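Local structure of urea carboxylase (Thermus thermophilus, 3OEP) at residues V145-A149 and T204-P208; F119-F123 and Y160-S164; R134-K138 and G166-L170. The protein is of unknown function but is a KipI-KipA homologue built from cyclophilin-like domains, and may bind ATP and act as a hydrolase. All coordinates share one frame; numbering follows the deposited sequence.

Contact 1 of 3, residues V145-A149 and T204-P208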
loop_
_atom_site.group_PDB
_atom_site.type_symbol
_atom_site.label_atom_id
_atom_site.label_comp_id
_atom_site.label_asym_id
_atom_site.label_seq_id
_atom_site.Cartn_x
_atom_site.Cartn_y
_atom_site.Cartn_z
ATOM N N VAL A 145 -6.154 6.101 16.648
ATOM C CA VAL A 145 -5.567 7.375 17.040
ATOM C C VAL A 145 -6.198 8.403 16.094
ATOM O O VAL A 145 -6.342 8.132 14.904
ATOM C CB VAL A 145 -4.040 7.357 16.869
ATOM C CG1 VAL A 145 -3.442 8.758 17.074
ATOM C CG2 VAL A 145 -3.407 6.338 17.836
ATOM N N PRO A 146 -6.596 9.575 16.610
ATOM C CA PRO A 146 -7.254 10.532 15.717
ATOM C C PRO A 146 -6.299 11.180 14.715
ATOM O O PRO A 146 -5.101 11.280 14.978
ATOM C CB PRO A 146 -7.830 11.576 16.683
ATOM C CG PRO A 146 -7.025 11.452 17.919
ATOM C CD PRO A 146 -6.585 10.031 18.012
ATOM N N ALA A 147 -6.834 11.616 13.573
ATOM C CA ALA A 147 -6.069 12.405 12.620
ATOM C C ALA A 147 -5.491 13.615 13.333
ATOM O O ALA A 147 -6.150 14.201 14.202
ATOM C CB ALA A 147 -6.953 12.855 11.458
ATOM N N HIS A 148 -4.258 13.953 12.961
ATOM C CA HIS A 148 -3.520 15.136 13.433
ATOM C C HIS A 148 -2.908 14.987 14.822
ATOM O O HIS A 148 -2.327 15.944 15.348
ATOM C CB HIS A 148 -4.364 16.409 13.338
ATOM C CG HIS A 148 -5.120 16.523 12.053
ATOM N ND1 HIS A 148 -4.501 16.475 10.823
ATOM C CD2 HIS A 148 -6.446 16.631 11.806
ATOM C CE1 HIS A 148 -5.413 16.576 9.874
ATOM N NE2 HIS A 148 -6.601 16.679 10.443
ATOM N N ALA A 149 -2.992 13.791 15.395
ATOM C CA ALA A 149 -2.358 13.516 16.682
ATOM C C ALA A 149 -0.840 13.648 16.564
ATOM O O ALA A 149 -0.230 13.157 15.613
ATOM C CB ALA A 149 -2.739 12.120 17.188
ATOM N N THR A 204 -9.102 22.157 15.453
ATOM C CA THR A 204 -8.542 20.934 14.910
ATOM C C THR A 204 -8.859 20.900 13.421
ATOM O O THR A 204 -10.012 21.114 13.040
ATOM C CB THR A 204 -9.155 19.712 15.599
ATOM O OG1 THR A 204 -8.892 19.787 17.004
ATOM C CG2 THR A 204 -8.597 18.428 15.034
ATOM N N PRO A 205 -7.846 20.652 12.571
ATOM C CA PRO A 205 -8.136 20.581 11.139
ATOM C C PRO A 205 -9.075 19.421 10.829
ATOM O O PRO A 205 -9.060 18.416 11.534
ATOM C CB PRO A 205 -6.762 20.336 10.502
ATOM C CG PRO A 205 -5.775 20.780 11.509
ATOM C CD PRO A 205 -6.406 20.511 12.842
ATOM N N PRO A 206 -9.887 19.554 9.773
ATOM C CA PRO A 206 -10.727 18.420 9.392
ATOM C C PRO A 206 -9.904 17.200 8.966
ATOM O O PRO A 206 -8.743 17.341 8.577
ATOM C CB PRO A 206 -11.554 18.958 8.215
ATOM C CG PRO A 206 -10.828 20.154 7.714
ATOM C CD PRO A 206 -9.999 20.693 8.845
ATOM N N GLU A 207 -10.499 16.014 9.041
ATOM C CA GLU A 207 -9.857 14.825 8.494
ATOM C C GLU A 207 -9.758 14.982 6.982
ATOM O O GLU A 207 -10.673 15.542 6.363
ATOM C CB GLU A 207 -10.657 13.560 8.786
ATOM C CG GLU A 207 -10.705 13.144 10.226
ATOM C CD GLU A 207 -11.293 11.754 10.406
ATOM O OE1 GLU A 207 -11.637 11.102 9.392
ATOM O OE2 GLU A 207 -11.418 11.316 11.566
ATOM N N PRO A 208 -8.670 14.477 6.379
ATOM C CA PRO A 208 -8.589 14.458 4.922
ATOM C C PRO A 208 -9.833 13.830 4.303
ATOM O O PRO A 208 -10.294 12.786 4.762
ATOM C CB PRO A 208 -7.363 13.587 4.647
ATOM C CG PRO A 208 -6.522 13.709 5.861
ATOM C CD PRO A 208 -7.448 13.950 7.012
HETATM O O HOH W 1 -9.813 11.746 13.498
#

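Contact 2 of 3, residues F119-F123 and Y160-S164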
loop_
_atom_site.group_PDB
_atom_site.type_symbol
_atom_site.label_atom_id
_atom_site.label_comp_id
_atom_site.label_asym_id
_atom_site.label_seq_id
_atom_site.Cartn_x
_atom_site.Cartn_y
_atom_site.Cartn_z
ATOM N N PHE A 119 4.644 6.032 6.911
ATOM C CA PHE A 119 4.075 4.864 7.594
ATOM C C PHE A 119 2.598 4.708 7.188
ATOM O O PHE A 119 2.103 3.601 6.945
ATOM C CB PHE A 119 4.211 4.992 9.108
ATOM C CG PHE A 119 3.776 3.767 9.848
ATOM C CD1 PHE A 119 2.515 3.700 10.427
ATOM C CD2 PHE A 119 4.618 2.664 9.942
ATOM C CE1 PHE A 119 2.107 2.555 11.107
ATOM C CE2 PHE A 119 4.218 1.520 10.613
ATOM C CZ PHE A 119 2.962 1.465 11.197
ATOM N N THR A 120 1.905 5.841 7.146
ATOM C CA THR A 120 0.708 6.021 6.325
ATOM C C THR A 120 1.041 7.238 5.465
ATOM O O THR A 120 1.967 7.976 5.799
ATOM C CB THR A 120 -0.557 6.273 7.174
ATOM O OG1 THR A 120 -0.397 7.460 7.960
ATOM C CG2 THR A 120 -0.830 5.097 8.106
ATOM N N PRO A 121 0.318 7.459 4.355
ATOM C CA PRO A 121 0.695 8.575 3.483
ATOM C C PRO A 121 0.915 9.905 4.227
ATOM O O PRO A 121 0.052 10.351 4.975
ATOM C CB PRO A 121 -0.481 8.650 2.507
ATOM C CG PRO A 121 -0.892 7.223 2.374
ATOM C CD PRO A 121 -0.740 6.631 3.749
ATOM N N GLY A 122 2.094 10.497 4.044
ATOM C CA GLY A 122 2.412 11.797 4.637
ATOM C C GLY A 122 2.856 11.803 6.092
ATOM O O GLY A 122 3.192 12.864 6.619
ATOM N N PHE A 123 2.884 10.633 6.734
ATOM C CA PHE A 123 3.262 10.495 8.159
ATOM C C PHE A 123 4.770 10.691 8.330
ATOM O O PHE A 123 5.545 9.868 7.847
ATOM C CB PHE A 123 2.885 9.083 8.631
ATOM C CG PHE A 123 2.854 8.893 10.137
ATOM C CD1 PHE A 123 3.890 9.321 10.953
ATOM C CD2 PHE A 123 1.796 8.214 10.723
ATOM C CE1 PHE A 123 3.845 9.116 12.333
ATOM C CE2 PHE A 123 1.751 8.004 12.095
ATOM C CZ PHE A 123 2.774 8.463 12.900
ATOM N N TYR A 160 0.229 11.870 13.086
ATOM C CA TYR A 160 -0.702 10.974 12.383
ATOM C C TYR A 160 -1.519 11.825 11.400
ATOM O O TYR A 160 -2.283 12.678 11.829
ATOM C CB TYR A 160 -1.628 10.265 13.384
ATOM C CG TYR A 160 -0.954 9.224 14.251
ATOM C CD1 TYR A 160 -1.119 7.865 14.000
ATOM C CD2 TYR A 160 -0.154 9.590 15.333
ATOM C CE1 TYR A 160 -0.502 6.900 14.791
ATOM C CE2 TYR A 160 0.471 8.630 16.134
ATOM C CZ TYR A 160 0.296 7.286 15.854
ATOM O OH TYR A 160 0.905 6.329 16.637
ATOM N N PRO A 161 -1.365 11.609 10.076
ATOM C CA PRO A 161 -2.111 12.451 9.127
ATOM C C PRO A 161 -3.579 12.048 8.974
ATOM O O PRO A 161 -4.410 12.875 8.583
ATOM C CB PRO A 161 -1.375 12.230 7.796
ATOM C CG PRO A 161 -0.123 11.480 8.140
ATOM C CD PRO A 161 -0.424 10.721 9.374
ATOM N N LEU A 162 -3.857 10.779 9.259
ATOM C CA LEU A 162 -5.159 10.154 9.087
ATOM C C LEU A 162 -5.418 9.287 10.317
ATOM O O LEU A 162 -4.461 8.848 10.972
ATOM C CB LEU A 162 -5.143 9.233 7.860
ATOM C CG LEU A 162 -4.806 9.835 6.488
ATOM C CD1 LEU A 162 -3.770 8.993 5.747
ATOM C CD2 LEU A 162 -6.051 9.988 5.652
ATOM N N PRO A 163 -6.695 9.016 10.627
ATOM C CA PRO A 163 -6.964 8.098 11.731
ATOM C C PRO A 163 -6.369 6.724 11.455
ATOM O O PRO A 163 -6.477 6.215 10.337
ATOM C CB PRO A 163 -8.495 8.024 11.779
ATOM C CG PRO A 163 -8.974 9.213 11.043
ATOM C CD PRO A 163 -7.937 9.520 10.016
ATOM N N SER A 164 -5.715 6.147 12.454
ATOM C CA SER A 164 -5.127 4.822 12.310
ATOM C C SER A 164 -4.824 4.212 13.671
ATOM O O SER A 164 -4.813 4.921 14.686
ATOM C CB SER A 164 -3.846 4.877 11.467
ATOM O OG SER A 164 -2.753 5.400 12.198
HETATM O O HOH W 2 -1.954 7.756 10.352
#

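Contact 3 of 3, residues R134-K138 and G166-L170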
loop_
_atom_site.group_PDB
_atom_site.type_symbol
_atom_site.label_atom_id
_atom_site.label_comp_id
_atom_site.label_asym_id
_atom_site.label_seq_id
_atom_site.Cartn_x
_atom_site.Cartn_y
_atom_site.Cartn_z
ATOM N N ARG A 134 12.217 11.041 26.266
ATOM C CA ARG A 134 12.195 9.728 25.615
ATOM C C ARG A 134 11.522 8.671 26.482
ATOM O O ARG A 134 11.963 8.396 27.598
ATOM C CB ARG A 134 13.613 9.291 25.249
ATOM C CG ARG A 134 14.246 10.219 24.246
ATOM C CD ARG A 134 15.628 9.776 23.825
ATOM N NE ARG A 134 16.286 10.833 23.067
ATOM C CZ ARG A 134 17.556 10.821 22.685
ATOM N NH1 ARG A 134 18.342 9.783 22.974
ATOM N NH2 ARG A 134 18.044 11.855 22.008
ATOM N N LEU A 135 10.454 8.074 25.966
ATOM C CA LEU A 135 9.832 6.956 26.658
ATOM C C LEU A 135 9.223 5.973 25.668
ATOM O O LEU A 135 8.859 6.358 24.553
ATOM C CB LEU A 135 8.800 7.438 27.682
ATOM C CG LEU A 135 7.360 7.649 27.250
ATOM C CD1 LEU A 135 6.463 7.957 28.460
ATOM C CD2 LEU A 135 7.304 8.769 26.220
ATOM N N PRO A 136 9.122 4.698 26.072
ATOM C CA PRO A 136 8.669 3.674 25.145
ATOM C C PRO A 136 7.221 3.848 24.708
ATOM O O PRO A 136 6.416 4.474 25.406
ATOM C CB PRO A 136 8.827 2.369 25.944
ATOM C CG PRO A 136 9.747 2.675 27.034
ATOM C CD PRO A 136 9.555 4.120 27.357
ATOM N N ARG A 137 6.907 3.277 23.554
ATOM C CA ARG A 137 5.538 3.213 23.084
ATOM C C ARG A 137 4.688 2.356 24.022
ATOM O O ARG A 137 5.210 1.645 24.888
ATOM C CB ARG A 137 5.490 2.686 21.643
ATOM C CG ARG A 137 5.920 1.243 21.438
ATOM C CD ARG A 137 5.928 0.911 19.945
ATOM N NE ARG A 137 5.763 -0.521 19.688
ATOM C CZ ARG A 137 6.754 -1.413 19.615
ATOM N NH1 ARG A 137 8.024 -1.053 19.784
ATOM N NH2 ARG A 137 6.467 -2.689 19.377
ATOM N N LYS A 138 3.375 2.437 23.849
ATOM C CA LYS A 138 2.442 1.728 24.715
ATOM C C LYS A 138 2.545 0.222 24.477
ATOM O O LYS A 138 2.800 -0.209 23.349
ATOM C CB LYS A 138 1.012 2.213 24.467
ATOM C CG LYS A 138 0.801 3.685 24.800
ATOM C CD LYS A 138 -0.586 4.171 24.405
ATOM C CE LYS A 138 -1.577 4.047 25.553
ATOM N NZ LYS A 138 -1.382 5.120 26.570
ATOM N N GLY A 166 -2.395 2.893 16.570
ATOM C CA GLY A 166 -1.087 3.406 16.961
ATOM C C GLY A 166 -0.822 3.306 18.447
ATOM O O GLY A 166 -1.729 3.474 19.262
ATOM N N GLY A 167 0.434 3.036 18.792
ATOM C CA GLY A 167 0.841 2.874 20.179
ATOM C C GLY A 167 1.781 3.953 20.685
ATOM O O GLY A 167 2.318 3.831 21.782
ATOM N N TRP A 168 1.984 5.010 19.904
ATOM C CA TRP A 168 2.831 6.122 20.348
ATOM C C TRP A 168 2.093 6.959 21.394
ATOM O O TRP A 168 0.865 6.891 21.513
ATOM C CB TRP A 168 3.306 6.963 19.156
ATOM C CG TRP A 168 4.391 6.292 18.353
ATOM C CD1 TRP A 168 4.683 4.955 18.319
ATOM C CD2 TRP A 168 5.320 6.923 17.461
ATOM N NE1 TRP A 168 5.735 4.717 17.473
ATOM C CE2 TRP A 168 6.144 5.906 16.928
ATOM C CE3 TRP A 168 5.533 8.248 17.059
ATOM C CZ2 TRP A 168 7.165 6.172 16.015
ATOM C CZ3 TRP A 168 6.549 8.512 16.149
ATOM C CH2 TRP A 168 7.354 7.477 15.639
ATOM N N ASN A 169 2.862 7.708 22.180
ATOM C CA ASN A 169 2.320 8.474 23.296
ATOM C C ASN A 169 1.811 9.821 22.793
ATOM O O ASN A 169 2.589 10.633 22.289
ATOM C CB ASN A 169 3.396 8.674 24.361
ATOM C CG ASN A 169 3.922 7.363 24.915
ATOM O OD1 ASN A 169 3.242 6.691 25.693
ATOM N ND2 ASN A 169 5.146 6.988 24.518
ATOM N N LEU A 170 0.507 10.048 22.928
ATOM C CA LEU A 170 -0.155 11.205 22.317
ATOM C C LEU A 170 -0.034 12.452 23.190
ATOM O O LEU A 170 -0.575 12.500 24.301
ATOM C CB LEU A 170 -1.631 10.902 22.051
ATOM C CG LEU A 170 -1.950 9.602 21.313
ATOM C CD1 LEU A 170 -3.460 9.529 21.031
ATOM C CD2 LEU A 170 -1.150 9.466 20.024
HETATM O O HOH W 3 4.031 4.300 26.718
HETATM O O HOH W 4 0.990 6.699 27.234
#

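Contact 1 of 3, residues V145-A149 and T204-P208
The imidazole of His148 lies between Pro205 on one face and its own neighbour Ala147 on the other. CB of Pro205 sits 4.0 Å from the centroid of the His148 ring, 23° off the ring normal, and makes a CH-pi contact over the face. The approach is set toward the rim, and the closest side-chain pair is Pro205 CB and His148 NE2 at 3.7 Å. The methyl of Ala147 lies over the opposite face, also toward the rim. At the edge, close to the ring plane, is the carbonyl of Pro206. His148 NE2 donates to Pro206 O at 2.9 Å. The N-H points fairly straight at the oxygen (159°), but it meets the carbonyl from above its plane and not along a lone pair. This bond shows that NE2 carries a proton. Together with Pro205 and Ala147 on the two faces, it probably limits rotation of the ring.

CG of His148 is anti to the carbonyl carbon (chi1 -44°), which sends the ring from the turn toward 204-208. The turn is a type II beta turn from Pro146 to Ala149, closed by a weak bond from Ala149 N to Pro146 O. It links strands 144-145 and 149-153 of the carboxyltransferase C and D region, which belongs to the cyclophilin-like clan. The proline-rich segment 204-208 belongs to the linker that leads from strand 194-199 to strand 221-225.

The same methyl of Ala147 also touches Glu207 CG at 4.0 Å. A water joins the same two residues: it accepts from Ala147 N at 3.0 Å and donates to Glu207 OE2 at 2.5 Å. The other carboxylate oxygen, Glu207 OE1, forms a salt bridge with Arg356. Thr204 OG1 is hydrogen-bonded to Arg83.

Contact 2 of 3, residues F119-F123 and Y160-S164
Phe123 and Tyr160 form an edge-to-face pair, with centroids 4.8 Å apart and planes at 64°. The Phe123 edge comes over the face of Tyr160, and Phe123 CE2 reaches Tyr160 CD1 at 3.4 Å. The two side chains run side by side in the same direction. Tyr160 CA adds an off-centre CH-pi contact to the Phe123 ring.

Van der Waals packing centres on Pro161. Its CD lies 3.6 Å from Phe123 CD2, and its CG rests on the backbone of the opposite turn, 3.4 Å from Pro121 O. That is a type II turn from Thr120 to Phe123, closed by Phe123 N to Thr120 O at 3.0 Å. Gly122 takes its positive-phi position. Leu162 CD1 packs more loosely on Pro121 CD.

The polar link runs through one water. It donates to Leu162 O at 2.8 Å and also bonds Thr120 OG1 and Ser164 OG. Thr120 OG1 stands between the backbone N and the carbonyl carbon (chi1 60°), turned toward this water.

The buried first turn joins strands 112-117 and 124-127 of the cyclophilin-like region's mixed sheet; the second segment follows strand 156-159. Tyr160 packs on strands 144-145 and 149-153, and Phe123 meets Phe125 of strand 124-127.

Contact 3 of 3, residues R134-K138 and G166-L170
With chi1 at -60°, Asn169 places CG beside its backbone N, and chi2 of -74° turns the amide toward the loop 134-138. There Asn169 ND2 donates to Pro136 O at 3.0 Å. The bond is almost straight (176°), and the oxygen lies in the plane of the amide. The N-H is tilted well out of the Pro136 carbonyl plane. ND2 also bonds Val152 O of strand 149-153, and the two backbone oxygens hold the amide in place. The side chains of Leu135 and Asn169 approach from opposite directions, and Leu135 CD2 lies 3.3 Å from Asn169 ND2.

The other end of the amide is held by water. One water donates to both Asn169 OD1 and Pro136 O, each at 2.7 Å. A second donates to Asn169 OD1 and accepts from Lys138 NZ at 2.9 Å. The Lys138 chain bends at chi3 and chi4 to bring NZ there, and NZ also forms a salt bridge with Asp88. A leucine in place of Asn169 would probably leave Pro136 O and Val152 O without the ND2 donor and both waters without their OD1 acceptor.

The backbones meet directly where Lys138 N donates to Gly167 O at 2.7 Å. Arg137 CB packs against Gly167 O at 3.4 Å. It also comes obliquely to the indole, 4.1 Å from Trp168 CD1. The guanidinium of Arg137 leads away to a salt bridge with Glu434.

An asparagine at the start of a strand here bonds through its side chain to the backbone of a connecting loop. It ties the loop between strands 124-127 and 144-145 to the start of strand 169-174, in the sheet of the cyclophilin-like region, beside helix 89-96.

How the contacts relate
From the N terminus, the chain reaches 119-123 first, then 134-138, 145-149, 160-164, 166-170 and 204-208. Each contact brings together segments separated by 36, 27 and 54 residues (contacts 2, 3 and 1), strands among them. All three cross one another, and none nests inside another. Contacts 1 and 2 adjoin, with probable hydrogen bonds from His148 N to Tyr160 O and from Val145 N to Ser164 O. Contact 3 meets contact 1 through Gly166 and Leu170, and contact 2 through Trp168 and Gly166 at Tyr160 OH. Together they tie the loops 112-117 to 124-127, 124-127 to 144-145, 144-145 to 149-153 and 156-159 to 164-166, the start of strand 169-174, and the linker to strand 221-225.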